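Local coordinates for Alpha/beta hydrolase fold protein (Marinomonas mediterranea, PDB 6CXT) that carries a pyrrole-2-carbonyl thioester on a phosphopantetheine arm in thiotemplated pyrrole biosynthesis through this carrier domain, the whole protein probably also having hydrolase activity, at residues H7-D12 / V39-H44; L21-P26 / N65-A70. All blocks are in the same frame, centred on the assembly; numbering follows the deposited sequence.

Contact 1: residues H7-D12 / V39-H44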
ATOM      1  N   HIS A   7     -23.388  30.891 -16.362  1.00 59.30           N
ATOM      2  CA  HIS A   7     -22.234  30.425 -17.094  1.00 58.17           C
ATOM      3  C   HIS A   7     -21.615  29.385 -16.161  1.00 45.27           C
ATOM      4  O   HIS A   7     -21.253  28.309 -16.546  1.00 39.68           O
ATOM      5  CB  HIS A   7     -21.289  31.587 -17.274  1.00 67.30           C
ATOM      6  CG  HIS A   7     -20.003  31.227 -17.948  1.00 78.18           C
ATOM      7  ND1 HIS A   7     -18.773  31.524 -17.411  1.00 82.30           N
ATOM      8  CD2 HIS A   7     -19.760  30.616 -19.124  1.00 75.07           C
ATOM      9  CE1 HIS A   7     -17.824  31.105 -18.223  1.00 80.15           C
ATOM     10  NE2 HIS A   7     -18.398  30.562 -19.278  1.00 79.46           N
ATOM     11  N   PHE A   8     -21.552  29.784 -14.920  1.00 35.93           N
ATOM     12  CA  PHE A   8     -21.043  28.975 -13.804  1.00 38.91           C
ATOM     13  C   PHE A   8     -21.654  27.561 -13.749  1.00 38.66           C
ATOM     14  O   PHE A   8     -20.907  26.560 -13.684  1.00 39.05           O
ATOM     15  CB  PHE A   8     -21.177  29.694 -12.463  1.00 36.81           C
ATOM     16  CG  PHE A   8     -20.747  28.843 -11.289  1.00 44.12           C
ATOM     17  CD1 PHE A   8     -19.371  28.660 -10.982  1.00 43.67           C
ATOM     18  CD2 PHE A   8     -21.703  28.171 -10.502  1.00 41.30           C
ATOM     19  CE1 PHE A   8     -18.979  27.862  -9.900  1.00 40.60           C
ATOM     20  CE2 PHE A   8     -21.301  27.350  -9.436  1.00 44.65           C
ATOM     21  CZ  PHE A   8     -19.943  27.197  -9.141  1.00 43.10           C
ATOM     22  N   ILE A   9     -22.991  27.451 -13.814  1.00 33.91           N
ATOM     23  CA  ILE A   9     -23.657  26.171 -13.654  1.00 33.42           C
ATOM     24  C   ILE A   9     -23.300  25.285 -14.818  1.00 38.06           C
ATOM     25  O   ILE A   9     -23.118  24.073 -14.656  1.00 37.28           O
ATOM     26  CB  ILE A   9     -25.216  26.281 -13.500  1.00 29.32           C
ATOM     27  CG1 ILE A   9     -25.562  26.852 -12.135  1.00 30.69           C
ATOM     28  CG2 ILE A   9     -25.919  24.951 -13.815  1.00 30.56           C
ATOM     29  CD1 ILE A   9     -26.964  27.488 -12.050  1.00 34.21           C
ATOM     30  N   ASN A  10     -23.221  25.895 -15.996  1.00 38.57           N
ATOM     31  CA  ASN A  10     -22.909  25.168 -17.199  1.00 42.09           C
ATOM     32  C   ASN A  10     -21.458  24.652 -17.160  1.00 40.37           C
ATOM     33  O   ASN A  10     -21.197  23.520 -17.532  1.00 43.33           O
ATOM     34  CB  ASN A  10     -23.072  26.105 -18.399  1.00 47.72           C
ATOM     35  CG  ASN A  10     -23.787  25.451 -19.539  1.00 54.06           C
ATOM     36  OD1 ASN A  10     -23.171  25.012 -20.512  1.00 65.94           O
ATOM     37  ND2 ASN A  10     -25.096  25.371 -19.431  1.00 59.12           N
ATOM     38  N   ASN A  11     -20.542  25.498 -16.710  1.00 39.33           N
ATOM     39  CA  ASN A  11     -19.114  25.175 -16.816  1.00 45.89           C
ATOM     40  C   ASN A  11     -18.620  24.321 -15.660  1.00 42.30           C
ATOM     41  O   ASN A  11     -18.183  23.206 -15.897  1.00 45.06           O
ATOM     42  CB  ASN A  11     -18.271  26.431 -17.018  1.00 48.99           C
ATOM     43  CG  ASN A  11     -18.421  26.990 -18.429  1.00 57.58           C
ATOM     44  OD1 ASN A  11     -18.607  26.253 -19.405  1.00 61.33           O
ATOM     45  ND2 ASN A  11     -18.360  28.296 -18.536  1.00 60.89           N
ATOM     46  N   ASP A  12     -18.769  24.847 -14.438  1.00 37.51           N
ATOM     47  CA  ASP A  12     -18.411  24.176 -13.203  1.00 37.36           C
ATOM     48  C   ASP A  12     -19.319  22.997 -12.833  1.00 38.73           C
ATOM     49  O   ASP A  12     -18.798  21.934 -12.494  1.00 37.14           O
ATOM     50  CB  ASP A  12     -18.300  25.168 -12.049  1.00 36.46           C
ATOM     51  CG  ASP A  12     -17.061  26.080 -12.164  1.00 40.90           C
ATOM     52  OD1 ASP A  12     -16.681  26.409 -13.308  1.00 38.75           O
ATOM     53  OD2 ASP A  12     -16.502  26.482 -11.112  1.00 39.18           O
ATOM     54  N   VAL A  39     -22.778  22.817  -2.610  1.00 24.97           N
ATOM     55  CA  VAL A  39     -21.611  23.361  -1.926  1.00 23.13           C
ATOM     56  C   VAL A  39     -20.830  24.275  -2.871  1.00 21.02           C
ATOM     57  O   VAL A  39     -20.396  25.350  -2.472  1.00 24.25           O
ATOM     58  CB  VAL A  39     -20.706  22.224  -1.319  1.00 24.91           C
ATOM     59  CG1 VAL A  39     -19.490  22.841  -0.588  1.00 26.67           C
ATOM     60  CG2 VAL A  39     -21.536  21.436  -0.307  1.00 23.71           C
ATOM     61  N   LEU A  40     -20.635  23.826  -4.095  1.00 21.60           N
ATOM     62  CA  LEU A  40     -19.825  24.599  -5.051  1.00 24.89           C
ATOM     63  C   LEU A  40     -20.608  25.913  -5.419  1.00 27.99           C
ATOM     64  O   LEU A  40     -20.037  27.014  -5.522  1.00 25.00           O
ATOM     65  CB  LEU A  40     -19.557  23.757  -6.313  1.00 23.55           C
ATOM     66  CG  LEU A  40     -18.701  22.461  -6.055  1.00 26.78           C
ATOM     67  CD1 LEU A  40     -18.437  21.752  -7.359  1.00 25.75           C
ATOM     68  CD2 LEU A  40     -17.411  22.814  -5.350  1.00 25.59           C
ATOM     69  N   LEU A  41     -21.915  25.754  -5.630  1.00 28.11           N
ATOM     70  CA  LEU A  41     -22.761  26.918  -5.971  1.00 28.14           C
ATOM     71  C   LEU A  41     -22.715  27.935  -4.814  1.00 29.85           C
ATOM     72  O   LEU A  41     -22.448  29.118  -5.036  1.00 34.23           O
ATOM     73  CB  LEU A  41     -24.195  26.446  -6.232  1.00 30.22           C
ATOM     74  CG  LEU A  41     -25.216  27.569  -6.619  1.00 29.52           C
ATOM     75  CD1 LEU A  41     -24.850  28.242  -7.944  1.00 31.38           C
ATOM     76  CD2 LEU A  41     -26.606  26.953  -6.712  1.00 30.56           C
ATOM     77  N   LEU A  42     -22.939  27.480  -3.579  1.00 29.09           N
ATOM     78  CA  LEU A  42     -22.906  28.394  -2.459  1.00 31.13           C
ATOM     79  C   LEU A  42     -21.573  29.092  -2.329  1.00 36.45           C
ATOM     80  O   LEU A  42     -21.549  30.250  -1.917  1.00 38.58           O
ATOM     81  CB  LEU A  42     -23.300  27.757  -1.113  1.00 33.67           C
ATOM     82  CG  LEU A  42     -24.717  27.194  -0.992  1.00 36.84           C
ATOM     83  CD1 LEU A  42     -24.968  26.640   0.402  1.00 35.15           C
ATOM     84  CD2 LEU A  42     -25.763  28.260  -1.350  1.00 35.60           C
ATOM     85  N   ALA A  43     -20.469  28.411  -2.665  1.00 35.17           N
ATOM     86  CA  ALA A  43     -19.131  29.049  -2.554  1.00 35.19           C
ATOM     87  C   ALA A  43     -18.987  30.118  -3.635  1.00 33.86           C
ATOM     88  O   ALA A  43     -18.526  31.227  -3.359  1.00 33.18           O
ATOM     89  CB  ALA A  43     -17.994  28.001  -2.662  1.00 33.31           C
ATOM     90  N   HIS A  44     -19.411  29.778  -4.854  1.00 35.42           N
ATOM     91  CA  HIS A  44     -19.409  30.720  -5.981  1.00 37.04           C
ATOM     92  C   HIS A  44     -20.204  31.979  -5.631  1.00 40.21           C
ATOM     93  O   HIS A  44     -19.722  33.088  -5.832  1.00 44.55           O
ATOM     94  CB  HIS A  44     -19.998  30.057  -7.210  1.00 40.33           C
ATOM     95  CG  HIS A  44     -20.319  31.014  -8.318  1.00 47.72           C
ATOM     96  ND1 HIS A  44     -21.524  31.685  -8.398  1.00 50.84           N
ATOM     97  CD2 HIS A  44     -19.589  31.422  -9.383  1.00 47.56           C
ATOM     98  CE1 HIS A  44     -21.527  32.454  -9.475  1.00 51.68           C
ATOM     99  NE2 HIS A  44     -20.369  32.306 -10.094  1.00 53.71           N
TER
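L40, L41 and H44 of helix 35-49 receive the ring of F8 from helix 7-13, the two segments running 138° apart with their axes 11.2 Å from each other. At L40 the aromatic ring meets mostly backbone: F8 CZ lies 3.6 Å from L40 O, whereas its nearest side-chain approach there, to L40 CB, is looser. L40 also packs against L13 of the same chain and N375 of the Butyryl-CoA dehydrogenase chain. L41 offers its CD1 to F8 CE2 at 4.0 Å, and the same methyl also approaches I9 CG1. This is helix-helix packing in the small helical bundle of a carrier protein, where helix 35-49 packs on helix 7-13 through F8 and on helix 66-75 through L41. One turn further on, H44 lies over one face of the F8 ring in an offset stack, with centroids of F8 and H44 3.9 Å apart and planes inclined by 25°. Both side chains extend with CG anti to the backbone N (chi1 176° for F8) and run past one another in opposing senses. H44 CB therefore sits 3.6 Å from the F8 centroid as a CH-pi contact, while F8 CB lies 4.0 Å from the H44 centroid. An alanine in place of F8 would probably leave the H44 imidazole without its stacking partner and open a gap beside L40 and L41.

Contact 2: residues L21-P26 / N65-A70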
ATOM      1  N   LEU A  21     -29.320  25.050 -21.380  1.00 58.25           N
ATOM      2  CA  LEU A  21     -29.582  25.562 -20.034  1.00 52.02           C
ATOM      3  C   LEU A  21     -29.918  27.028 -20.081  1.00 48.00           C
ATOM      4  O   LEU A  21     -29.248  27.791 -20.763  1.00 44.98           O
ATOM      5  CB  LEU A  21     -28.399  25.364 -19.071  1.00 47.51           C
ATOM      6  CG  LEU A  21     -28.575  26.000 -17.683  1.00 46.66           C
ATOM      7  CD1 LEU A  21     -29.222  25.022 -16.734  1.00 44.30           C
ATOM      8  CD2 LEU A  21     -27.261  26.527 -17.096  1.00 49.90           C
ATOM      9  N   ASP A  22     -30.946  27.407 -19.326  1.00 41.89           N
ATOM     10  CA  ASP A  22     -31.371  28.786 -19.265  1.00 44.97           C
ATOM     11  C   ASP A  22     -31.940  29.101 -17.887  1.00 42.37           C
ATOM     12  O   ASP A  22     -31.942  28.230 -16.988  1.00 39.91           O
ATOM     13  CB  ASP A  22     -32.362  29.122 -20.431  1.00 45.74           C
ATOM     14  CG  ASP A  22     -33.670  28.334 -20.366  1.00 48.73           C
ATOM     15  OD1 ASP A  22     -34.186  28.026 -19.268  1.00 45.57           O
ATOM     16  OD2 ASP A  22     -34.204  28.010 -21.438  1.00 51.57           O
ATOM     17  N   GLN A  23     -32.466  30.324 -17.744  1.00 35.11           N
ATOM     18  CA  GLN A  23     -32.982  30.815 -16.479  1.00 35.31           C
ATOM     19  C   GLN A  23     -34.252  30.053 -16.012  1.00 32.07           C
ATOM     20  O   GLN A  23     -34.654  30.200 -14.848  1.00 30.95           O
ATOM     21  CB  GLN A  23     -33.215  32.344 -16.546  1.00 39.52           C
ATOM     22  CG  GLN A  23     -34.472  32.781 -17.308  1.00 44.18           C
ATOM     23  CD  GLN A  23     -34.374  32.751 -18.845  1.00 51.29           C
ATOM     24  OE1 GLN A  23     -33.507  32.105 -19.450  1.00 46.52           O
ATOM     25  NE2 GLN A  23     -35.292  33.462 -19.484  1.00 51.69           N
ATOM     26  N   ASN A  24     -34.824  29.219 -16.889  1.00 30.87           N
ATOM     27  CA  ASN A  24     -36.031  28.382 -16.557  1.00 35.05           C
ATOM     28  C   ASN A  24     -35.795  26.903 -16.292  1.00 36.86           C
ATOM     29  O   ASN A  24     -36.729  26.181 -15.906  1.00 34.85           O
ATOM     30  CB  ASN A  24     -37.071  28.471 -17.677  1.00 37.44           C
ATOM     31  CG  ASN A  24     -37.646  29.863 -17.786  1.00 40.41           C
ATOM     32  OD1 ASN A  24     -38.014  30.479 -16.765  1.00 36.49           O
ATOM     33  ND2 ASN A  24     -37.632  30.409 -18.996  1.00 38.85           N
ATOM     34  N   THR A  25     -34.580  26.436 -16.544  1.00 32.57           N
ATOM     35  CA  THR A  25     -34.274  25.015 -16.311  1.00 35.68           C
ATOM     36  C   THR A  25     -34.533  24.665 -14.829  1.00 32.32           C
ATOM     37  O   THR A  25     -34.063  25.375 -13.932  1.00 32.36           O
ATOM     38  CB  THR A  25     -32.834  24.716 -16.750  1.00 36.28           C
ATOM     39  OG1 THR A  25     -32.660  25.221 -18.099  1.00 35.47           O
ATOM     40  CG2 THR A  25     -32.551  23.192 -16.690  1.00 32.87           C
ATOM     41  N   PRO A  26     -35.370  23.635 -14.584  1.00 32.54           N
ATOM     42  CA  PRO A  26     -35.655  23.270 -13.205  1.00 34.96           C
ATOM     43  C   PRO A  26     -34.441  22.522 -12.582  1.00 32.79           C
ATOM     44  O   PRO A  26     -34.238  21.327 -12.861  1.00 36.11           O
ATOM     45  CB  PRO A  26     -36.909  22.391 -13.309  1.00 34.05           C
ATOM     46  CG  PRO A  26     -36.955  21.907 -14.719  1.00 33.69           C
ATOM     47  CD  PRO A  26     -36.109  22.809 -15.566  1.00 34.01           C
ATOM     48  N   ASN A  65     -34.902  27.522  -9.990  1.00 30.93           N
ATOM     49  CA  ASN A  65     -34.221  27.751 -11.255  1.00 29.31           C
ATOM     50  C   ASN A  65     -33.315  28.944 -11.056  1.00 24.69           C
ATOM     51  O   ASN A  65     -33.273  29.521  -9.945  1.00 27.31           O
ATOM     52  CB  ASN A  65     -35.225  27.980 -12.416  1.00 32.39           C
ATOM     53  CG  ASN A  65     -36.226  29.112 -12.108  1.00 34.53           C
ATOM     54  OD1 ASN A  65     -35.831  30.195 -11.645  1.00 31.94           O
ATOM     55  ND2 ASN A  65     -37.533  28.837 -12.325  1.00 32.85           N
ATOM     56  N   VAL A  66     -32.577  29.294 -12.122  1.00 27.02           N
ATOM     57  CA  VAL A  66     -31.620  30.414 -12.064  1.00 30.15           C
ATOM     58  C   VAL A  66     -32.327  31.770 -11.744  1.00 31.71           C
ATOM     59  O   VAL A  66     -31.835  32.594 -10.946  1.00 29.87           O
ATOM     60  CB  VAL A  66     -30.738  30.454 -13.346  1.00 32.37           C
ATOM     61  CG1 VAL A  66     -29.911  31.728 -13.436  1.00 31.20           C
ATOM     62  CG2 VAL A  66     -29.774  29.242 -13.375  1.00 32.65           C
ATOM     63  N   ALA A  67     -33.510  31.952 -12.344  1.00 33.26           N
ATOM     64  CA  ALA A  67     -34.286  33.183 -12.139  1.00 32.59           C
ATOM     65  C   ALA A  67     -34.624  33.363 -10.659  1.00 30.93           C
ATOM     66  O   ALA A  67     -34.329  34.430 -10.081  1.00 31.38           O
ATOM     67  CB  ALA A  67     -35.544  33.142 -13.023  1.00 34.72           C
ATOM     68  N   THR A  68     -35.166  32.304 -10.028  1.00 31.27           N
ATOM     69  CA  THR A  68     -35.589  32.380  -8.628  1.00 32.65           C
ATOM     70  C   THR A  68     -34.366  32.533  -7.711  1.00 34.76           C
ATOM     71  O   THR A  68     -34.402  33.278  -6.702  1.00 30.92           O
ATOM     72  CB  THR A  68     -36.464  31.171  -8.180  1.00 39.59           C
ATOM     73  OG1 THR A  68     -35.738  29.936  -8.295  1.00 36.46           O
ATOM     74  CG2 THR A  68     -37.763  31.062  -9.046  1.00 39.88           C
ATOM     75  N   LEU A  69     -33.288  31.818  -8.072  1.00 33.92           N
ATOM     76  CA  LEU A  69     -32.027  31.915  -7.301  1.00 33.61           C
ATOM     77  C   LEU A  69     -31.448  33.323  -7.412  1.00 33.50           C
ATOM     78  O   LEU A  69     -31.135  33.950  -6.374  1.00 32.64           O
ATOM     79  CB  LEU A  69     -31.013  30.874  -7.790  1.00 36.64           C
ATOM     80  CG  LEU A  69     -29.623  30.964  -7.121  1.00 38.61           C
ATOM     81  CD1 LEU A  69     -29.687  30.954  -5.594  1.00 37.17           C
ATOM     82  CD2 LEU A  69     -28.759  29.855  -7.687  1.00 37.82           C
ATOM     83  N   ALA A  70     -31.328  33.817  -8.663  1.00 33.07           N
ATOM     84  CA  ALA A  70     -30.960  35.243  -8.875  1.00 37.77           C
ATOM     85  C   ALA A  70     -31.840  36.172  -7.984  1.00 39.54           C
ATOM     86  O   ALA A  70     -31.290  37.037  -7.253  1.00 40.96           O
ATOM     87  CB  ALA A  70     -30.999  35.613 -10.359  1.00 37.36           C
TER
HETATM   88  O   HOH W   1     -32.269  27.417 -14.355  1.00 33.98           O
HETATM   89  O   HOH W   2     -38.182  26.235 -13.495  1.00 40.95           O
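N65 and Q23 meet where the loop 21-26 lies against the start of helix 66-75. The N65 side chain takes the crowded position, CG between the backbone N and the carbonyl carbon (chi1 54°), and chi2 of 47° then turns the amide so that OD1 meets the first turn of its own helix. There N65 OD1 accepts from T68 N at 2.7 Å, the donor standing nearly along the C=O axis, and this capping bond fixes the amide's rotation. The other branch, N65 ND2, donates to a water that in turn donates to N24 O, tying the cap to the loop. N65 CB lies against two loop carbonyl oxygens, 3.2 Å from T25 O and 3.3 Å from Q23 O.

Q23 O is the direct polar link: A67 N donates to it at 3.3 Å, in the carbonyl plane on a lone pair. The methyl of A67 lies against the same oxygen, and V66 CB rests 3.9 Å from Q23 CA. A second water accepts from V66 N and donates to both D22 O and T25 O, so a single molecule bridges the helix start to two loop carbonyls.

D22 and T25 bond within the loop. D22 OD1 accepts from N24 N at 2.7 Å, met on the anti side and 29° out of the carboxylate plane, while T25 OG1 accepts from D22 N at 3.0 Å. T25 also packs on L30 and I32. The amides of V66, A67 and T68 are thus taken up by a water, a loop carbonyl and a side chain: an asparagine N-cap packed against a type I beta turn that contains an Asx turn.

Overall arrangement
Contact 1 and contact 2 have centres 13 Å apart, on opposite sides of the chain's centre, and their segments alternate along the sequence. They meet largely through apolar side chains: I9 CD1 reaches V66 CG2 at 3.6 Å, L41 CD2 reaches L69 CD2 at 3.7 Å, and I9 CG2 approaches L21 CD2 at 3.9 Å; N10 ND2 also packs on L21 CB at 3.3 Å. Helix 7-13 thus joins the loop 21-26 as well as both other helices. Contact 1 is the one near the bound pyrrole-2-carbothioate phosphopantetheine, about 11 Å from the L40 side chain, and touches the Butyryl-CoA dehydrogenase chain through D12, V39 and L40. Contact 2 is touched by no other protein chain of the assembly.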